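Long-range contacts in N-acetylneuraminate lyase (Peptoclostridium difficile, PDB 4WOZ), which belongs to the dihydrodipicolinate synthetase family of enzymes and folds as a TIM barrel of eight parallel strands ringed by helices: residues A[37-42]-A[273-278]; A[16-21]-A[218-223]; A[116-121]-A[131-136]. One frame throughout, in Å; residues are numbered along the deposited sequence.

Interaction 1. Residues A[37-42]-A[273-278]; sequences LRQIIR and GVEAGY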
# COMPACT_ATOMS: atom_id res chain seq x y z
N LEU A 37 -12.24 6.79 -35.42
CA LEU A 37 -10.83 6.57 -35.11
C LEU A 37 -9.97 7.45 -36.01
O LEU A 37 -9.01 8.06 -35.55
CB LEU A 37 -10.47 5.09 -35.32
CG LEU A 37 -8.99 4.72 -35.22
CD1 LEU A 37 -8.37 5.24 -33.92
CD2 LEU A 37 -8.86 3.21 -35.30
N ARG A 38 -10.33 7.52 -37.29
CA ARG A 38 -9.57 8.34 -38.23
C ARG A 38 -9.72 9.83 -37.91
O ARG A 38 -8.80 10.61 -38.13
CB ARG A 38 -10.03 8.05 -39.67
CG ARG A 38 -9.45 6.76 -40.24
CD ARG A 38 -10.15 6.31 -41.51
NE ARG A 38 -9.59 5.07 -42.04
CZ ARG A 38 -8.40 4.97 -42.63
NH1 ARG A 38 -7.63 6.04 -42.79
NH2 ARG A 38 -7.97 3.79 -43.05
N GLN A 39 -10.87 10.22 -37.36
CA GLN A 39 -11.08 11.62 -37.00
C GLN A 39 -10.22 11.97 -35.79
O GLN A 39 -9.64 13.05 -35.72
CB GLN A 39 -12.55 11.88 -36.69
CG GLN A 39 -13.50 11.55 -37.84
CD GLN A 39 -14.94 11.95 -37.55
OE1 GLN A 39 -15.38 11.91 -36.40
NE2 GLN A 39 -15.67 12.32 -38.59
N ILE A 40 -10.14 11.05 -34.82
CA ILE A 40 -9.32 11.29 -33.63
C ILE A 40 -7.88 11.52 -34.09
O ILE A 40 -7.23 12.48 -33.70
CB ILE A 40 -9.35 10.08 -32.66
CG1 ILE A 40 -10.75 9.93 -32.05
CG2 ILE A 40 -8.30 10.27 -31.56
CD1 ILE A 40 -10.90 8.68 -31.18
N ILE A 41 -7.40 10.62 -34.94
CA ILE A 41 -6.04 10.69 -35.47
C ILE A 41 -5.81 12.03 -36.18
O ILE A 41 -4.85 12.73 -35.89
CB ILE A 41 -5.79 9.54 -36.46
CG1 ILE A 41 -5.87 8.21 -35.71
CG2 ILE A 41 -4.44 9.73 -37.16
CD1 ILE A 41 -5.76 6.99 -36.61
N ARG A 42 -6.71 12.36 -37.10
CA ARG A 42 -6.62 13.61 -37.85
C ARG A 42 -6.65 14.82 -36.93
O ARG A 42 -5.98 15.83 -37.17
CB ARG A 42 -7.79 13.70 -38.85
CG ARG A 42 -7.60 12.86 -40.11
CD ARG A 42 -7.21 13.74 -41.29
NE ARG A 42 -5.93 14.43 -41.09
CZ ARG A 42 -4.74 13.87 -41.28
NH1 ARG A 42 -4.65 12.61 -41.66
NH2 ARG A 42 -3.64 14.58 -41.09
N GLY A 273 -15.65 18.14 -32.47
CA GLY A 273 -15.98 17.68 -33.81
C GLY A 273 -15.46 16.30 -34.17
O GLY A 273 -15.32 15.97 -35.36
N VAL A 274 -15.18 15.49 -33.16
CA VAL A 274 -14.66 14.14 -33.38
C VAL A 274 -15.59 13.09 -32.80
O VAL A 274 -15.99 13.17 -31.63
CB VAL A 274 -13.25 13.99 -32.73
CG1 VAL A 274 -12.73 12.57 -32.91
CG2 VAL A 274 -12.29 15.00 -33.35
N GLU A 275 -15.95 12.10 -33.61
CA GLU A 275 -16.83 11.03 -33.16
C GLU A 275 -16.07 10.02 -32.29
O GLU A 275 -15.88 8.88 -32.69
CB GLU A 275 -17.46 10.30 -34.35
CG GLU A 275 -18.47 11.13 -35.13
CD GLU A 275 -19.14 10.33 -36.23
OE1 GLU A 275 -19.75 9.28 -35.92
OE2 GLU A 275 -19.06 10.74 -37.41
N ALA A 276 -15.64 10.47 -31.12
CA ALA A 276 -14.90 9.61 -30.20
C ALA A 276 -15.78 8.46 -29.73
O ALA A 276 -15.29 7.38 -29.39
CB ALA A 276 -14.41 10.43 -29.00
N GLY A 277 -17.08 8.70 -29.70
CA GLY A 277 -18.02 7.68 -29.30
C GLY A 277 -18.04 7.24 -27.84
O GLY A 277 -17.88 8.05 -26.93
N TYR A 278 -18.23 5.94 -27.65
CA TYR A 278 -18.32 5.33 -26.33
C TYR A 278 -17.05 4.61 -25.88
O TYR A 278 -16.18 4.29 -26.69
CB TYR A 278 -19.45 4.30 -26.31
CG TYR A 278 -20.83 4.85 -26.58
CD1 TYR A 278 -21.60 5.37 -25.55
CD2 TYR A 278 -21.37 4.81 -27.86
CE1 TYR A 278 -22.88 5.85 -25.78
CE2 TYR A 278 -22.66 5.29 -28.11
CZ TYR A 278 -23.41 5.81 -27.06
OH TYR A 278 -24.68 6.27 -27.29
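Gln39 OE1 accepts the backbone N-H of Glu275 at 2.9 Å from Glu275 N, and the bond is nearly straight, 166° at the hydrogen. It fastens helix 34-48, the first outer helix of the TIM barrel, to the loop that follows helix 261-271 in the C-terminal part of the chain. The donor lies nearly along the C=O axis of the amide, at 169°. Gln39 reaches it because its chain is extended beyond CG, with CG anti to the carbonyl carbon. The Glu275 side chain passes the same amide obliquely, the Gln39 amide and the Glu275 carboxylate turned 74° from each other, and Glu275 CB lies 3.3 Å from Gln39 OE1; the carboxylate turns instead to a salt bridge with Lys35.

Gly273, at positive phi, is the C' residue of a Schellman motif that ends helix 261-271, after which the chain runs past helix 34-48. Val274 then meets Ile40, the two side chains crossing at about a right angle, while Ile40 CD1 lies 4.5 Å from Ala276 CB, a loose contact. Val274 CG1 presses on Ile40 CG1 at 3.4 Å, closer than methyl and methylene carbons normally settle.

Interaction 2. Residues A[16-21]-A[218-223]; sequences KGIYSA and STFNVN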
# COMPACT_ATOMS: atom_id res chain seq x y z
N LYS A 16 12.16 12.08 -30.11
CA LYS A 16 11.85 13.12 -29.13
C LYS A 16 10.58 13.86 -29.52
O LYS A 16 10.26 13.98 -30.70
CB LYS A 16 13.01 14.11 -29.00
CG LYS A 16 14.29 13.45 -28.51
CD LYS A 16 15.41 14.45 -28.28
CE LYS A 16 16.67 13.73 -27.82
NZ LYS A 16 17.78 14.67 -27.52
N GLY A 17 9.83 14.35 -28.53
CA GLY A 17 8.62 15.08 -28.86
C GLY A 17 7.40 14.79 -28.00
O GLY A 17 7.47 14.03 -27.04
N ILE A 18 6.29 15.41 -28.37
CA ILE A 18 5.02 15.26 -27.67
C ILE A 18 4.16 14.24 -28.39
O ILE A 18 3.85 14.40 -29.57
CB ILE A 18 4.25 16.60 -27.63
CG1 ILE A 18 5.13 17.70 -27.04
CG2 ILE A 18 2.96 16.44 -26.83
CD1 ILE A 18 5.60 17.42 -25.63
N TYR A 19 3.77 13.18 -27.68
CA TYR A 19 2.94 12.14 -28.28
C TYR A 19 1.59 12.01 -27.58
O TYR A 19 1.53 12.01 -26.35
CB TYR A 19 3.62 10.77 -28.18
CG TYR A 19 4.89 10.61 -28.98
CD1 TYR A 19 6.08 11.19 -28.54
CD2 TYR A 19 4.91 9.85 -30.15
CE1 TYR A 19 7.27 11.01 -29.25
CE2 TYR A 19 6.09 9.67 -30.86
CZ TYR A 19 7.26 10.25 -30.41
OH TYR A 19 8.42 10.06 -31.12
N SER A 20 0.53 11.87 -28.36
CA SER A 20 -0.80 11.68 -27.79
C SER A 20 -1.02 10.18 -27.66
O SER A 20 -0.78 9.43 -28.62
CB SER A 20 -1.90 12.26 -28.69
OG SER A 20 -2.04 13.66 -28.53
N ALA A 21 -1.46 9.73 -26.49
CA ALA A 21 -1.77 8.32 -26.31
C ALA A 21 -3.14 8.23 -27.00
O ALA A 21 -4.15 8.64 -26.45
CB ALA A 21 -1.89 7.97 -24.82
N SER A 218 -2.49 11.01 -22.36
CA SER A 218 -3.85 10.76 -22.79
C SER A 218 -4.65 12.05 -23.00
O SER A 218 -5.52 12.10 -23.87
CB SER A 218 -4.57 9.90 -21.75
OG SER A 218 -4.74 10.63 -20.55
N THR A 219 -4.35 13.08 -22.21
CA THR A 219 -5.09 14.33 -22.33
C THR A 219 -4.66 15.18 -23.51
O THR A 219 -5.33 16.15 -23.85
CB THR A 219 -4.97 15.19 -21.05
OG1 THR A 219 -3.62 15.67 -20.90
CG2 THR A 219 -5.36 14.37 -19.83
N PHE A 220 -3.56 14.80 -24.15
CA PHE A 220 -3.06 15.52 -25.31
C PHE A 220 -4.02 15.39 -26.50
O PHE A 220 -3.99 16.19 -27.43
CB PHE A 220 -1.66 15.02 -25.70
CG PHE A 220 -0.62 15.23 -24.63
CD1 PHE A 220 -0.93 15.87 -23.44
CD2 PHE A 220 0.68 14.75 -24.81
CE1 PHE A 220 0.03 16.04 -22.44
CE2 PHE A 220 1.64 14.92 -23.81
CZ PHE A 220 1.32 15.56 -22.63
N ASN A 221 -4.88 14.37 -26.46
CA ASN A 221 -5.86 14.18 -27.53
C ASN A 221 -6.78 15.40 -27.63
O ASN A 221 -7.30 15.70 -28.71
CB ASN A 221 -6.71 12.93 -27.26
CG ASN A 221 -5.97 11.65 -27.56
OD1 ASN A 221 -5.94 11.19 -28.70
ND2 ASN A 221 -5.35 11.07 -26.54
N VAL A 222 -6.99 16.09 -26.51
CA VAL A 222 -7.85 17.27 -26.50
C VAL A 222 -7.16 18.52 -25.99
O VAL A 222 -7.70 19.63 -26.11
CB VAL A 222 -9.11 17.06 -25.61
CG1 VAL A 222 -10.03 16.02 -26.22
CG2 VAL A 222 -8.68 16.65 -24.20
N ASN A 223 -5.97 18.36 -25.43
CA ASN A 223 -5.24 19.49 -24.86
C ASN A 223 -3.82 19.62 -25.42
O ASN A 223 -2.95 20.20 -24.77
CB ASN A 223 -5.21 19.34 -23.33
CG ASN A 223 -4.92 20.65 -22.62
OD1 ASN A 223 -5.47 21.69 -22.96
ND2 ASN A 223 -4.06 20.59 -21.60
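Ile18 and Phe220 cross at about a right angle, with the CG2 branch of Ile18 meeting the ring obliquely: it lies 3.5 Å from Phe220 CD2 and 3.6 Å from Phe220 CE2. CG2 stands anti to the backbone N of Ile18 (chi1 -55°), which aims this branch at the ring. The aromatic group enters from the segment leading into helix 220-235, its CB pointing toward strand 17-21. Phe220 CD2 also approaches the backbone carbonyl Tyr19 O, at 3.3 Å, and Ser20 OG lies 3.2 Å from Phe220 CB. Met204 touches both Ile18 and Phe220, extending the apolar cluster toward helix 204-209.

Beside the ring, the Asn221 side chain swings back to the strand end. Its ND2 donates to Ala21 O at 2.7 Å and to Ser218 O at 2.9 Å, with angles of 162° and 175° at the hydrogen, although the exact position of ND2 is less sure. The other amide atom, Asn221 OD1, accepts from Asn44 ND2, and Ser20 OG bonds to Asn44 OD1.

Strands 17-21 and 214-217 are the first and eighth of the TIM barrel and lie side by side where it closes. At this seam the phenyl ring packs on Ile18 and beside backbone and hydroxyl oxygens, while one carboxamide probably bridges two carbonyls, linking the end of strand 17-21 to the turn after strand 214-217.

Interaction 3. Residues A[116-121]-A[131-136]; sequences AVTPFY and HYYNTI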
# COMPACT_ATOMS: atom_id res chain seq x y z
N ALA A 116 6.46 -1.44 -24.67
CA ALA A 116 5.91 -2.61 -23.99
C ALA A 116 5.75 -2.37 -22.50
O ALA A 116 6.72 -2.11 -21.79
CB ALA A 116 6.80 -3.83 -24.23
N VAL A 117 4.51 -2.44 -22.03
CA VAL A 117 4.23 -2.25 -20.62
C VAL A 117 4.77 -3.46 -19.88
O VAL A 117 4.92 -4.54 -20.45
CB VAL A 117 2.71 -2.15 -20.34
CG1 VAL A 117 2.00 -3.39 -20.84
CG2 VAL A 117 2.46 -1.96 -18.85
N THR A 118 5.09 -3.27 -18.60
CA THR A 118 5.59 -4.36 -17.77
C THR A 118 4.46 -5.39 -17.67
O THR A 118 3.30 -5.03 -17.47
CB THR A 118 5.93 -3.85 -16.36
OG1 THR A 118 6.90 -2.80 -16.45
CG2 THR A 118 6.49 -4.97 -15.50
N PRO A 119 4.79 -6.68 -17.83
CA PRO A 119 3.72 -7.69 -17.73
C PRO A 119 3.06 -7.61 -16.36
O PRO A 119 3.74 -7.49 -15.35
CB PRO A 119 4.47 -9.00 -17.97
CG PRO A 119 5.83 -8.71 -17.40
CD PRO A 119 6.11 -7.32 -17.92
N PHE A 120 1.73 -7.68 -16.32
CA PHE A 120 1.03 -7.57 -15.05
C PHE A 120 0.12 -8.73 -14.64
O PHE A 120 0.17 -9.82 -15.21
CB PHE A 120 0.25 -6.25 -15.01
CG PHE A 120 -0.73 -6.09 -16.14
CD1 PHE A 120 -2.02 -6.61 -16.03
CD2 PHE A 120 -0.38 -5.41 -17.30
CE1 PHE A 120 -2.94 -6.46 -17.07
CE2 PHE A 120 -1.29 -5.25 -18.34
CZ PHE A 120 -2.57 -5.78 -18.23
N TYR A 121 -0.71 -8.47 -13.63
CA TYR A 121 -1.63 -9.44 -13.05
C TYR A 121 -0.83 -10.44 -12.22
O TYR A 121 -0.96 -10.49 -11.00
CB TYR A 121 -2.43 -10.19 -14.13
CG TYR A 121 -3.47 -11.09 -13.52
CD1 TYR A 121 -4.67 -10.57 -13.04
CD2 TYR A 121 -3.22 -12.45 -13.33
CE1 TYR A 121 -5.60 -11.38 -12.39
CE2 TYR A 121 -4.14 -13.27 -12.68
CZ TYR A 121 -5.32 -12.72 -12.21
OH TYR A 121 -6.22 -13.53 -11.54
N HIS A 131 13.57 -10.88 -19.54
CA HIS A 131 13.47 -11.77 -20.69
C HIS A 131 12.29 -11.36 -21.56
O HIS A 131 12.34 -11.49 -22.78
CB HIS A 131 13.30 -13.22 -20.24
CG HIS A 131 13.14 -14.18 -21.38
ND1 HIS A 131 11.93 -14.77 -21.69
CD2 HIS A 131 14.02 -14.64 -22.29
CE1 HIS A 131 12.08 -15.55 -22.75
NE2 HIS A 131 13.34 -15.49 -23.13
N TYR A 132 11.24 -10.88 -20.92
CA TYR A 132 10.05 -10.42 -21.63
C TYR A 132 10.44 -9.31 -22.61
O TYR A 132 10.07 -9.36 -23.78
CB TYR A 132 9.01 -9.95 -20.60
CG TYR A 132 7.87 -9.10 -21.12
CD1 TYR A 132 7.99 -7.71 -21.22
CD2 TYR A 132 6.65 -9.67 -21.46
CE1 TYR A 132 6.92 -6.92 -21.63
CE2 TYR A 132 5.57 -8.89 -21.87
CZ TYR A 132 5.72 -7.51 -21.95
OH TYR A 132 4.65 -6.73 -22.32
N TYR A 133 11.21 -8.34 -22.14
CA TYR A 133 11.63 -7.22 -22.99
C TYR A 133 12.61 -7.64 -24.09
O TYR A 133 12.47 -7.23 -25.24
CB TYR A 133 12.23 -6.10 -22.12
CG TYR A 133 11.19 -5.25 -21.43
CD1 TYR A 133 10.25 -4.53 -22.16
CD2 TYR A 133 11.14 -5.15 -20.03
CE1 TYR A 133 9.29 -3.74 -21.53
CE2 TYR A 133 10.18 -4.36 -19.39
CZ TYR A 133 9.26 -3.66 -20.15
OH TYR A 133 8.32 -2.86 -19.54
N ASN A 134 13.61 -8.45 -23.74
CA ASN A 134 14.59 -8.91 -24.72
C ASN A 134 13.92 -9.75 -25.80
O ASN A 134 14.22 -9.61 -26.98
CB ASN A 134 15.69 -9.73 -24.04
CG ASN A 134 16.56 -8.89 -23.14
OD1 ASN A 134 17.09 -7.85 -23.54
ND2 ASN A 134 16.74 -9.34 -21.90
N THR A 135 13.02 -10.64 -25.39
CA THR A 135 12.33 -11.48 -26.35
C THR A 135 11.59 -10.61 -27.37
O THR A 135 11.68 -10.83 -28.57
CB THR A 135 11.31 -12.41 -25.65
OG1 THR A 135 12.01 -13.40 -24.88
CG2 THR A 135 10.43 -13.11 -26.67
N ILE A 136 10.88 -9.61 -26.87
CA ILE A 136 10.12 -8.72 -27.73
C ILE A 136 10.98 -7.96 -28.74
O ILE A 136 10.78 -8.08 -29.94
CB ILE A 136 9.33 -7.69 -26.90
CG1 ILE A 136 8.24 -8.40 -26.10
CG2 ILE A 136 8.72 -6.63 -27.82
CD1 ILE A 136 7.45 -7.49 -25.19
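Tyr133 OH donates to Ala116 O at 2.9 Å, while Tyr132 OH makes a weak hydrogen bond of the same length to Val117 O, so neighbouring tyrosines of one helix reach successive carbonyls at the end of one strand. These elements belong to a beta-alpha-beta unit of the TIM barrel, in which helix 126-138 links the parallel strands 113-117 and 144-147. Ala116 O lies at the edge of the Tyr133 ring, near its plane; seen from the carbonyl, the hydroxyl is tilted 28° from the carbonyl plane. Thr118 OG1 adds a weak bond to the same hydroxyl.

The apolar part of the first shell centres on Tyr132. Its CG is anti to the backbone N (chi1 164°), which carries the ring out to Pro119, whose CD sits over the ring centre in a CH-pi contact, 12° off the normal. Ile136 CD1 covers the opposite face toward its rim, so the ring is held between a proline and an isoleucine. Tyr133 has its CG anti to the carbonyl carbon instead, and the two tyrosine rings form a T-shaped (edge-to-face) pair, their planes nearly perpendicular: the Tyr132 edge points at the Tyr133 face, with Tyr132 CD1 over the centre of the Tyr133 ring, 3.9 Å above its plane. Ala116 CB touches the Tyr133 ring at CE1, 3.7 Å away.

Further out, Ser93 N bonds to Tyr132 OH, and Leu96 of helix 96-109 packs on both Tyr132 and Ile136. Leu144 and Ile146 of the next strand lie against Tyr133. The loop beyond Pro119 leads to a subunit interface, where Tyr121 OH hydrogen-bonds to Ser58 OG of a neighbouring subunit. Back at the alanine, its CB also receives the tip of the isoleucine, with Ile136 CD1 at 3.8 Å from Ala116 CB.

In the fold
From the N terminus the chain first lays down strand 17-21 and then helix 34-48, opening interactions 2 and 1 in turn. Interaction 3 comes next and is local: strand 113-117 and helix 126-138 close it within one beta-alpha-beta unit, inside both of the longer loops. Interaction 2 closes at 218-223, joining the first strand to the segment that follows the eighth; interaction 1 closes later, at 273-278, tying the first outer helix to the C-terminal region. The two long loops therefore cross. Interactions 1 and 2 also touch, Ile40 CG2 lying 3.8 Å from Asn221 OD1, whereas interactions 1 and 3 have centres about 30 Å apart, on opposite sides of the chain's centre.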